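Local atomic coordinates of ribonucleoside-diphosphate reductase (Pseudomonas aeruginosa, PDB entry 5IM3), a protein that probably supplies the precursors of DNA synthesis by reducing ribonucleoside diphosphates to deoxyribonucleotides, under allosteric control by nucleotides such as dATP. Residues T502-P506 with S507-D511; R523-Y526 with Y527-L530; P821-V824 with N825-Y829; D812-R816 with G817-P821; I262-G265 with A266-L270. All coordinates share one frame; numbering follows the deposited sequence.

Contact 1: residues T502-P506 with S507-D511; sequences TLFSP and SDVPD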
# COMPACT_ATOMS: atom_id res chain seq x y z
N THR A 502 -4.77 8.41 -33.77
CA THR A 502 -6.10 7.95 -34.13
C THR A 502 -6.07 6.47 -34.49
O THR A 502 -5.21 6.03 -35.26
CB THR A 502 -6.67 8.76 -35.30
OG1 THR A 502 -6.70 10.15 -34.95
CG2 THR A 502 -8.09 8.30 -35.63
N LEU A 503 -7.00 5.71 -33.93
CA LEU A 503 -7.14 4.29 -34.23
C LEU A 503 -8.19 4.09 -35.31
O LEU A 503 -9.25 4.73 -35.30
CB LEU A 503 -7.53 3.50 -32.97
CG LEU A 503 -6.70 3.79 -31.72
CD1 LEU A 503 -7.11 2.87 -30.57
CD2 LEU A 503 -5.21 3.64 -32.00
N PHE A 504 -7.88 3.21 -36.27
CA PHE A 504 -8.76 2.91 -37.39
C PHE A 504 -8.93 1.41 -37.51
O PHE A 504 -8.09 0.62 -37.06
CB PHE A 504 -8.20 3.44 -38.72
CG PHE A 504 -7.97 4.92 -38.76
CD1 PHE A 504 -9.03 5.79 -38.98
CD2 PHE A 504 -6.70 5.44 -38.63
CE1 PHE A 504 -8.82 7.15 -39.04
CE2 PHE A 504 -6.48 6.80 -38.68
CZ PHE A 504 -7.54 7.66 -38.89
N SER A 505 -10.01 1.02 -38.13
CA SER A 505 -10.07 -0.37 -38.57
C SER A 505 -9.44 -0.50 -39.96
O SER A 505 -9.68 0.34 -40.83
CB SER A 505 -11.51 -0.87 -38.63
OG SER A 505 -11.55 -2.19 -39.15
N PRO A 506 -8.63 -1.53 -40.20
CA PRO A 506 -7.96 -1.62 -41.51
C PRO A 506 -8.92 -1.68 -42.68
O PRO A 506 -8.54 -1.26 -43.78
CB PRO A 506 -7.12 -2.91 -41.39
CG PRO A 506 -7.75 -3.68 -40.29
CD PRO A 506 -8.28 -2.66 -39.33
N SER A 507 -10.14 -2.18 -42.49
CA SER A 507 -11.10 -2.25 -43.59
C SER A 507 -11.50 -0.87 -44.09
O SER A 507 -11.91 -0.74 -45.25
CB SER A 507 -12.34 -3.03 -43.17
OG SER A 507 -12.90 -2.51 -41.98
N ASP A 508 -11.40 0.16 -43.26
CA ASP A 508 -11.61 1.53 -43.72
C ASP A 508 -10.35 2.17 -44.28
O ASP A 508 -10.45 3.16 -45.01
CB ASP A 508 -12.13 2.40 -42.57
CG ASP A 508 -13.54 2.02 -42.14
OD1 ASP A 508 -14.43 1.91 -43.01
OD2 ASP A 508 -13.75 1.81 -40.93
N VAL A 509 -9.17 1.63 -43.97
CA VAL A 509 -7.91 2.20 -44.42
C VAL A 509 -7.03 1.06 -44.93
O VAL A 509 -5.92 0.86 -44.43
CB VAL A 509 -7.22 2.98 -43.29
CG1 VAL A 509 -8.03 4.24 -42.95
CG2 VAL A 509 -7.05 2.11 -42.04
N PRO A 510 -7.47 0.31 -45.94
CA PRO A 510 -6.76 -0.93 -46.31
C PRO A 510 -5.38 -0.71 -46.89
O PRO A 510 -4.63 -1.69 -47.01
CB PRO A 510 -7.70 -1.58 -47.34
CG PRO A 510 -8.51 -0.45 -47.90
CD PRO A 510 -8.68 0.52 -46.77
N ASP A 511 -5.01 0.51 -47.25
CA ASP A 511 -3.73 0.78 -47.88
C ASP A 511 -2.63 1.14 -46.88
O ASP A 511 -1.45 1.12 -47.26
CB ASP A 511 -3.87 1.90 -48.92
CG ASP A 511 -4.57 3.13 -48.36
OD1 ASP A 511 -5.52 2.98 -47.57
OD2 ASP A 511 -4.16 4.26 -48.72
O HOH W 1 -11.96 2.76 -39.26
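The F504 ring lies between V509, whose CG1 is over one face, and T502, whose CG2 is 3.3 Å above the plane of the opposite face and displaced toward the rim. The frame for this packing is the end of a strand running into two overlapping type I turns, S505-D508 and P506-V509, where the chain leaves the two-stranded antiparallel sheet formed by 500-504 and 539-543. V509 reaches back with its other methyl, CG2, which lies 3.8 Å from F504 CB and also rests against the S505 carbonyl oxygen. Helix 517-532 adds Y527 and A531 to the surroundings of F504.

In the first turn D508 N donates to S505 O at 3.0 Å, the donor standing 47° out of the carbonyl plane. V509 N makes the equivalent bond of the next turn to P506 O, also at 3.0 Å, and a weak second one to S505 O. The steep approach to P506 O, with a C=O...N angle of 109°, reflects how tightly the backbone is wound.

The two serine hydroxyls, S505 OG and S507 OG, are 3.2 Å apart and hydrogen-bonded. S505 OG turns away from its own backbone N (chi1 176°), and it is further held by S414 OG and A411 N. S507 touches R410 and lies close to D380, two residues of a dATP-binding site. One water also bridges the turn, accepting from S505 N at 2.8 Å and donating to D508 OD2 at 2.6 Å.

Contact 2: residues R523-Y526 with Y527-L530; sequences RYEY and YEAL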
# COMPACT_ATOMS: atom_id res chain seq x y z
N ARG A 523 -0.46 9.61 -46.03
CA ARG A 523 -1.75 8.94 -46.14
C ARG A 523 -2.43 8.83 -44.79
O ARG A 523 -3.65 8.96 -44.69
CB ARG A 523 -1.57 7.56 -46.78
CG ARG A 523 -2.87 6.87 -47.18
CD ARG A 523 -3.64 7.68 -48.21
NE ARG A 523 -4.83 6.98 -48.68
CZ ARG A 523 -5.77 7.55 -49.44
NH1 ARG A 523 -5.64 8.81 -49.81
NH2 ARG A 523 -6.83 6.84 -49.82
N TYR A 524 -1.65 8.60 -43.73
CA TYR A 524 -2.23 8.50 -42.39
C TYR A 524 -2.81 9.84 -41.94
O TYR A 524 -3.89 9.88 -41.35
CB TYR A 524 -1.19 8.02 -41.39
CG TYR A 524 -1.74 7.92 -39.98
CD1 TYR A 524 -2.25 6.72 -39.50
CD2 TYR A 524 -1.76 9.03 -39.14
CE1 TYR A 524 -2.76 6.63 -38.22
CE2 TYR A 524 -2.26 8.94 -37.87
CZ TYR A 524 -2.76 7.75 -37.41
OH TYR A 524 -3.27 7.66 -36.13
N GLU A 525 -2.09 10.94 -42.19
CA GLU A 525 -2.61 12.25 -41.83
C GLU A 525 -3.84 12.61 -42.66
O GLU A 525 -4.72 13.32 -42.18
CB GLU A 525 -1.51 13.30 -41.98
CG GLU A 525 -0.42 13.20 -40.91
CD GLU A 525 0.70 14.21 -41.10
OE1 GLU A 525 0.71 14.90 -42.14
OE2 GLU A 525 1.56 14.31 -40.21
N TYR A 526 -3.91 12.11 -43.89
CA TYR A 526 -5.11 12.30 -44.70
C TYR A 526 -6.31 11.62 -44.06
O TYR A 526 -7.38 12.22 -43.92
CB TYR A 526 -4.87 11.77 -46.12
CG TYR A 526 -6.12 11.59 -46.96
CD1 TYR A 526 -6.63 12.64 -47.72
CD2 TYR A 526 -6.78 10.37 -47.00
CE1 TYR A 526 -7.76 12.48 -48.49
CE2 TYR A 526 -7.92 10.20 -47.77
CZ TYR A 526 -8.40 11.26 -48.52
OH TYR A 526 -9.53 11.09 -49.28
N TYR A 527 -6.15 10.36 -43.65
CA TYR A 527 -7.23 9.67 -42.95
C TYR A 527 -7.54 10.33 -41.62
O TYR A 527 -8.70 10.37 -41.20
CB TYR A 527 -6.87 8.20 -42.75
CG TYR A 527 -6.96 7.36 -44.01
CD1 TYR A 527 -8.07 7.45 -44.85
CD2 TYR A 527 -5.95 6.48 -44.36
CE1 TYR A 527 -8.16 6.69 -45.99
CE2 TYR A 527 -6.03 5.71 -45.50
CZ TYR A 527 -7.14 5.82 -46.32
OH TYR A 527 -7.22 5.07 -47.46
N GLU A 528 -6.52 10.84 -40.94
CA GLU A 528 -6.73 11.52 -39.66
C GLU A 528 -7.62 12.74 -39.83
O GLU A 528 -8.56 12.96 -39.07
CB GLU A 528 -5.38 11.90 -39.05
CG GLU A 528 -5.21 11.53 -37.58
CD GLU A 528 -3.89 12.01 -37.00
OE1 GLU A 528 -3.03 12.48 -37.78
OE2 GLU A 528 -3.71 11.91 -35.77
N ALA A 529 -7.32 13.56 -40.85
CA ALA A 529 -8.14 14.75 -41.11
C ALA A 529 -9.56 14.36 -41.50
O ALA A 529 -10.52 15.05 -41.17
CB ALA A 529 -7.49 15.58 -42.21
N LEU A 530 -9.70 13.24 -42.22
CA LEU A 530 -11.02 12.77 -42.62
C LEU A 530 -11.88 12.46 -41.41
O LEU A 530 -13.05 12.86 -41.33
CB LEU A 530 -10.88 11.54 -43.51
CG LEU A 530 -11.60 11.52 -44.85
CD1 LEU A 530 -11.16 12.67 -45.75
CD2 LEU A 530 -11.34 10.19 -45.53
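From R523 to L530 the backbone is regular alpha-helix, each amide N of Y527, E528, A529 and L530 bonding to the carbonyl O four residues back, as in Y527 N to R523 O at 3.0 Å. The side chains form two flanks. On one, Y526 directs its edge at the face of Y527 in an offset edge-to-face pair, centroids 5.5 Å apart and planes at 63°. L530 CD1 lies over one face of the Y526 ring, and R523 NH1 over the other.

R523 bends at chi2 (61°), which carries its guanidinium to the hydroxyl end of Y527. There NH2 makes only a weak hydrogen bond to Y527 OH, 3.0 Å long, while Y527 CE1 lies over a guanidinium face. Both polar ends have a stronger partner in D511, whose OD2 pairs with R523 NE and whose OD1 bonds to Y527 OH.

On the second flank the extended E528 passes Y524, with its carboxyl carbon CD 3.6 Å from Y524 CE2. Such i to i+4 pairing, with Y524 and Y527 turned toward strand 500-504, Y526 on the exposed side, R523 held by D511 of the preceding loop and E528 by R494 of helix 489-496, is that of an amphipathic helix packed beside a strand.

Contact 3: residues P821-V824 with N825-Y829; sequences PVMV and NDLKY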
# COMPACT_ATOMS: atom_id res chain seq x y z
N PRO A 821 40.04 -20.89 -2.33
CA PRO A 821 38.76 -21.30 -1.73
C PRO A 821 37.89 -20.15 -1.24
O PRO A 821 36.67 -20.19 -1.44
CB PRO A 821 39.19 -22.21 -0.58
CG PRO A 821 40.45 -22.83 -1.08
CD PRO A 821 41.15 -21.76 -1.89
N VAL A 822 38.46 -19.12 -0.61
CA VAL A 822 37.63 -18.04 -0.08
C VAL A 822 36.95 -17.30 -1.23
O VAL A 822 35.79 -16.90 -1.12
CB VAL A 822 38.45 -17.09 0.81
CG1 VAL A 822 39.02 -17.84 2.01
CG2 VAL A 822 39.57 -16.43 0.02
N MET A 823 37.67 -17.10 -2.34
CA MET A 823 37.06 -16.46 -3.50
C MET A 823 35.87 -17.26 -4.01
O MET A 823 34.83 -16.70 -4.37
CB MET A 823 38.10 -16.28 -4.61
CG MET A 823 37.55 -15.66 -5.89
SD MET A 823 36.86 -14.01 -5.67
CE MET A 823 38.32 -13.09 -5.18
N VAL A 824 36.00 -18.59 -4.04
CA VAL A 824 34.89 -19.44 -4.46
C VAL A 824 33.71 -19.29 -3.51
O VAL A 824 32.56 -19.20 -3.95
CB VAL A 824 35.36 -20.91 -4.55
CG1 VAL A 824 34.17 -21.84 -4.82
CG2 VAL A 824 36.41 -21.06 -5.64
N ASN A 825 33.98 -19.26 -2.21
CA ASN A 825 32.91 -19.11 -1.23
C ASN A 825 32.24 -17.75 -1.34
O ASN A 825 31.05 -17.62 -1.04
CB ASN A 825 33.45 -19.33 0.18
CG ASN A 825 32.36 -19.32 1.23
OD1 ASN A 825 31.64 -20.30 1.41
ND2 ASN A 825 32.24 -18.21 1.95
N ASP A 826 32.98 -16.72 -1.75
CA ASP A 826 32.39 -15.40 -1.93
C ASP A 826 31.51 -15.35 -3.18
O ASP A 826 30.45 -14.73 -3.17
CB ASP A 826 33.48 -14.33 -2.00
CG ASP A 826 34.04 -13.98 -0.63
OD1 ASP A 826 33.35 -14.22 0.38
OD2 ASP A 826 35.17 -13.45 -0.57
N LEU A 827 31.95 -16.01 -4.26
CA LEU A 827 31.17 -16.00 -5.49
C LEU A 827 29.82 -16.68 -5.30
O LEU A 827 28.79 -16.17 -5.77
CB LEU A 827 31.96 -16.68 -6.62
CG LEU A 827 33.13 -15.86 -7.17
CD1 LEU A 827 33.98 -16.70 -8.10
CD2 LEU A 827 32.62 -14.62 -7.89
N LYS A 828 29.79 -17.83 -4.62
CA LYS A 828 28.52 -18.47 -4.32
C LYS A 828 27.62 -17.55 -3.50
O LYS A 828 26.43 -17.39 -3.81
CB LYS A 828 28.76 -19.78 -3.56
CG LYS A 828 29.54 -20.82 -4.34
CD LYS A 828 29.65 -22.10 -3.55
CE LYS A 828 30.52 -23.12 -4.24
NZ LYS A 828 30.72 -24.33 -3.40
N TYR A 829 28.17 -16.94 -2.45
CA TYR A 829 27.38 -16.05 -1.61
C TYR A 829 26.76 -14.92 -2.44
O TYR A 829 25.62 -14.52 -2.19
CB TYR A 829 28.24 -15.48 -0.49
CG TYR A 829 27.50 -14.55 0.44
CD1 TYR A 829 26.73 -15.05 1.49
CD2 TYR A 829 27.55 -13.17 0.28
CE1 TYR A 829 26.05 -14.21 2.35
CE2 TYR A 829 26.88 -12.32 1.14
CZ TYR A 829 26.12 -12.84 2.17
OH TYR A 829 25.44 -12.00 3.02
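M823 O receives two backbone donors: L827 N at 3.0 Å, the regular alpha-helical bond, and D826 N at 3.2 Å, a weak second one with an N-H...O angle of only 120°. The main acceptor of D826 N is V822 O, 2.9 Å away. P821 O takes N825 N and V824 O takes K828 N in the same i to i+4 pattern, so the first four carbonyls of this short helix are all engaged.

V824 and K828 lie side by side and point the same way. The CG1 branch of V824, anti to its backbone N (chi1 173°), meets the aliphatic stem of the lysine, CE being 3.9 Å from that methyl. The extended K828 chain then delivers its ammonium to a salt bridge with E214. On another flank L827 CD1 approaches M823 CG at 4.3 Å, a loose apolar contact one turn apart, and L827 CG also rests against M823 O. D826 folds back along the helix, its CG 3.4 Å from V822 O.

Helix 821-829 packs with L827 and K828 on L792 of strand 792-795, and with M823 on I837. Its other side meets the second subunit: P821 and N825 rest on L58 and V822 on T54 of that subunit's helix 46-60, while D826 packs on H72 and Y829 stacks on the same histidine, at its helix 69-88.

Contact 4: residues D812-R816 with G817-P821; sequences DLKAR and GLWDP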
# COMPACT_ATOMS: atom_id res chain seq x y z
N ASP A 812 41.14 -15.19 -15.31
CA ASP A 812 41.70 -13.89 -14.96
C ASP A 812 42.06 -13.82 -13.48
O ASP A 812 43.07 -13.22 -13.11
CB ASP A 812 40.72 -12.77 -15.31
CG ASP A 812 40.81 -12.34 -16.77
OD1 ASP A 812 41.92 -12.39 -17.34
OD2 ASP A 812 39.77 -11.95 -17.34
N LEU A 813 41.24 -14.43 -12.62
CA LEU A 813 41.54 -14.43 -11.19
C LEU A 813 42.80 -15.22 -10.87
O LEU A 813 43.44 -14.95 -9.85
CB LEU A 813 40.36 -15.01 -10.40
CG LEU A 813 39.07 -14.19 -10.43
CD1 LEU A 813 37.93 -14.95 -9.75
CD2 LEU A 813 39.28 -12.84 -9.77
N LYS A 814 43.18 -16.17 -11.73
CA LYS A 814 44.44 -16.87 -11.53
C LYS A 814 45.62 -15.94 -11.78
O LYS A 814 46.58 -15.90 -11.00
CB LYS A 814 44.52 -18.09 -12.45
CG LYS A 814 43.59 -19.21 -12.06
CD LYS A 814 43.71 -20.35 -13.04
CE LYS A 814 43.07 -21.61 -12.51
NZ LYS A 814 43.44 -22.78 -13.36
N ALA A 815 45.58 -15.18 -12.88
CA ALA A 815 46.66 -14.25 -13.19
C ALA A 815 46.89 -13.28 -12.04
O ALA A 815 48.04 -12.99 -11.69
CB ALA A 815 46.33 -13.49 -14.47
N ARG A 816 45.82 -12.77 -11.44
CA ARG A 816 45.94 -11.89 -10.28
C ARG A 816 46.34 -12.64 -9.01
O ARG A 816 46.63 -11.99 -8.00
CB ARG A 816 44.61 -11.17 -10.03
CG ARG A 816 44.08 -10.38 -11.22
CD ARG A 816 44.92 -9.14 -11.49
NE ARG A 816 44.23 -8.20 -12.36
CZ ARG A 816 44.15 -8.32 -13.68
NH1 ARG A 816 44.72 -9.34 -14.30
NH2 ARG A 816 43.48 -7.41 -14.39
N GLY A 817 46.37 -13.97 -9.04
CA GLY A 817 46.57 -14.73 -7.83
C GLY A 817 45.40 -14.70 -6.88
O GLY A 817 45.58 -14.91 -5.68
N LEU A 818 44.19 -14.45 -7.39
CA LEU A 818 42.99 -14.28 -6.57
C LEU A 818 42.03 -15.46 -6.70
O LEU A 818 40.84 -15.31 -6.39
CB LEU A 818 42.27 -12.98 -6.94
CG LEU A 818 43.02 -11.67 -6.68
CD1 LEU A 818 42.25 -10.50 -7.31
CD2 LEU A 818 43.22 -11.43 -5.20
N TRP A 819 42.50 -16.62 -7.15
CA TRP A 819 41.67 -17.81 -7.27
C TRP A 819 42.03 -18.76 -6.13
O TRP A 819 43.10 -19.39 -6.16
CB TRP A 819 41.85 -18.48 -8.63
CG TRP A 819 40.93 -19.65 -8.86
CD1 TRP A 819 41.29 -20.95 -9.05
CD2 TRP A 819 39.50 -19.62 -8.90
NE1 TRP A 819 40.18 -21.73 -9.21
CE2 TRP A 819 39.06 -20.94 -9.13
CE3 TRP A 819 38.54 -18.60 -8.78
CZ2 TRP A 819 37.71 -21.27 -9.24
CZ3 TRP A 819 37.20 -18.94 -8.89
CH2 TRP A 819 36.80 -20.26 -9.11
N ASP A 820 41.15 -18.86 -5.15
CA ASP A 820 41.40 -19.66 -3.95
C ASP A 820 40.06 -20.01 -3.33
O ASP A 820 39.01 -19.51 -3.77
CB ASP A 820 42.30 -18.91 -2.95
CG ASP A 820 41.93 -17.45 -2.81
OD1 ASP A 820 40.73 -17.14 -2.69
OD2 ASP A 820 42.85 -16.60 -2.82
N PRO A 821 40.04 -20.89 -2.33
CA PRO A 821 38.76 -21.30 -1.73
C PRO A 821 37.89 -20.15 -1.24
O PRO A 821 36.67 -20.19 -1.44
CB PRO A 821 39.19 -22.21 -0.58
CG PRO A 821 40.45 -22.83 -1.08
CD PRO A 821 41.15 -21.76 -1.89
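W819 lays its indole across the stems of two residues from the last turn of helix 807-815. L813 CD1 comes within 3.8 Å of W819 CE3 on the six-membered ring, and K814 CE within 3.9 Å of W819 CD1 on the five-membered ring; both approach obliquely. The side chain swings back over the helix because its CG stands opposite the backbone N (chi1 -175°), and K814 CG also meets W819 CB.

The turn beneath is a Schellman motif. G817, with positive phi (70°), follows the helix and lets two amides fold back into the last turn. L818 N bonds to L813 O at a short 2.6 Å, nearly along the C=O axis, whereas G817 N reaches K814 O at 2.8 Å from well above the carbonyl plane, 66° out of it. The apolar contact that commonly accompanies this motif is present too: L813 and L818 cross at about a right angle, CD2 of the former 4.1 Å from CB of the latter. L818 CD1 packs further along on R816 CB at 3.7 Å.

Beyond the turn, D820 is the N-cap of helix 821-829, its OD1 accepting from M823 N, while its OD2 pairs with R839.

The overlap thus uses hydrocarbon stems and ring carbons, and the polar ends find partners elsewhere: K814 NZ with E216, R816 NH2 with D843, and W819 NE1 with the carbonyl of R215. Two of the carbonyls that a helix end leaves without a following turn, those of L813 and K814, are satisfied by the turn itself.

Contact 5: residues I262-G265 with A266-L270; sequences IEKG and AEFEL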
# COMPACT_ATOMS: atom_id res chain seq x y z
N ILE A 262 26.55 -45.37 -42.24
CA ILE A 262 25.64 -45.02 -43.33
C ILE A 262 24.80 -46.22 -43.74
O ILE A 262 23.61 -46.09 -44.03
CB ILE A 262 26.44 -44.46 -44.52
CG1 ILE A 262 27.16 -43.17 -44.12
CG2 ILE A 262 25.52 -44.22 -45.72
CD1 ILE A 262 26.24 -42.02 -43.77
N GLU A 263 25.41 -47.41 -43.77
CA GLU A 263 24.67 -48.59 -44.20
C GLU A 263 23.54 -48.92 -43.23
O GLU A 263 22.40 -49.17 -43.64
CB GLU A 263 25.62 -49.78 -44.33
CG GLU A 263 25.00 -50.99 -45.02
CD GLU A 263 26.01 -52.07 -45.37
OE1 GLU A 263 27.20 -51.92 -45.00
OE2 GLU A 263 25.62 -53.07 -46.01
N LYS A 264 23.83 -48.91 -41.92
CA LYS A 264 22.78 -49.15 -40.94
C LYS A 264 21.81 -47.99 -40.86
O LYS A 264 20.61 -48.19 -40.62
CB LYS A 264 23.38 -49.44 -39.57
CG LYS A 264 23.96 -50.84 -39.41
CD LYS A 264 22.91 -51.93 -39.63
CE LYS A 264 23.44 -53.31 -39.30
NZ LYS A 264 23.63 -53.50 -37.83
N GLY A 265 22.29 -46.76 -41.05
CA GLY A 265 21.41 -45.61 -41.01
C GLY A 265 20.35 -45.65 -42.09
O GLY A 265 19.17 -45.40 -41.84
N ALA A 266 20.76 -45.98 -43.32
CA ALA A 266 19.80 -46.08 -44.41
C ALA A 266 18.93 -47.33 -44.27
O ALA A 266 17.75 -47.30 -44.64
CB ALA A 266 20.52 -46.09 -45.75
N GLU A 267 19.49 -48.42 -43.75
CA GLU A 267 18.71 -49.63 -43.54
C GLU A 267 17.49 -49.36 -42.68
O GLU A 267 16.38 -49.80 -42.99
CB GLU A 267 19.59 -50.71 -42.91
CG GLU A 267 18.86 -51.99 -42.52
CD GLU A 267 19.77 -53.02 -41.90
OE1 GLU A 267 21.01 -52.91 -42.07
OE2 GLU A 267 19.26 -53.94 -41.22
N PHE A 268 17.67 -48.62 -41.58
CA PHE A 268 16.58 -48.28 -40.68
C PHE A 268 15.86 -47.00 -41.10
O PHE A 268 15.02 -46.50 -40.34
CB PHE A 268 17.12 -48.14 -39.25
CG PHE A 268 17.83 -49.37 -38.76
CD1 PHE A 268 17.25 -50.62 -38.92
CD2 PHE A 268 19.07 -49.28 -38.15
CE1 PHE A 268 17.90 -51.76 -38.47
CE2 PHE A 268 19.72 -50.42 -37.70
CZ PHE A 268 19.13 -51.66 -37.86
N GLU A 269 16.16 -46.48 -42.29
CA GLU A 269 15.52 -45.27 -42.81
C GLU A 269 15.69 -44.08 -41.87
O GLU A 269 14.85 -43.19 -41.82
CB GLU A 269 14.03 -45.52 -43.09
CG GLU A 269 13.78 -46.60 -44.14
CD GLU A 269 12.31 -46.74 -44.49
OE1 GLU A 269 11.48 -46.04 -43.88
OE2 GLU A 269 11.99 -47.56 -45.38
N LEU A 270 16.80 -44.06 -41.13
CA LEU A 270 17.16 -42.92 -40.29
C LEU A 270 18.12 -41.97 -40.99
O LEU A 270 18.27 -40.82 -40.53
CB LEU A 270 17.81 -43.41 -38.99
CG LEU A 270 16.88 -44.23 -38.08
CD1 LEU A 270 17.69 -44.90 -36.98
CD2 LEU A 270 15.79 -43.34 -37.49
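K264 is bent at chi2 (-60°) and again at chi4 (71°), while E267 extends with its CG opposite the backbone N (chi1 175°); with these torsions the two side chains run alongside each other. The touch is between a carboxylate oxygen and the lysine stem, E267 OE1 lying 3.2 Å from K264 CD. The charged ends stay apart, with K264 NZ 5.0 Å from E267 OE1, so any attraction acts at a distance.

F268 also runs beside the lysine, pointing the same way, and its CE2 is 4.0 Å from K264 CD. The ring meets the K264 carbonyl obliquely, CD2 standing 3.1 Å from K264 O, the oxygen that also accepts the F268 amide.

This is where helix 250-267 ends, in a Schellman motif. E269, with positive phi, is the C-prime residue; L270 N closes back on G265 O at 2.8 Å, nearly in line with the carbonyl bond, and E269 N on A266 O at 3.0 Å. One turn earlier A266 N and E267 N still make ordinary alpha-helical bonds to I262 O and E263 O. K264 also forms a cation-pi pair with F238, and F268 another with K311.

How the contacts relate
Along the chain the order is contact 5, 1, 2, 4, 3, and none nests in or crosses another. Contact 5 finishes helix 250-267 and stands alone, its centre at least 51 Å from the others. Contact 1 turns the chain off strand 500-504, and contact 2 follows on helix 517-532. These two touch: T502 O is bonded to Y524 OH, and V509 packs on Y527, tying the sheet edge to the helix. On the opposite side of the chain's centre, contact 4 closes helix 807-815 and contact 3 begins helix 821-829, sharing P821. There W819 meets V824 and L827, and L813 meets M823, joining the consecutive helices.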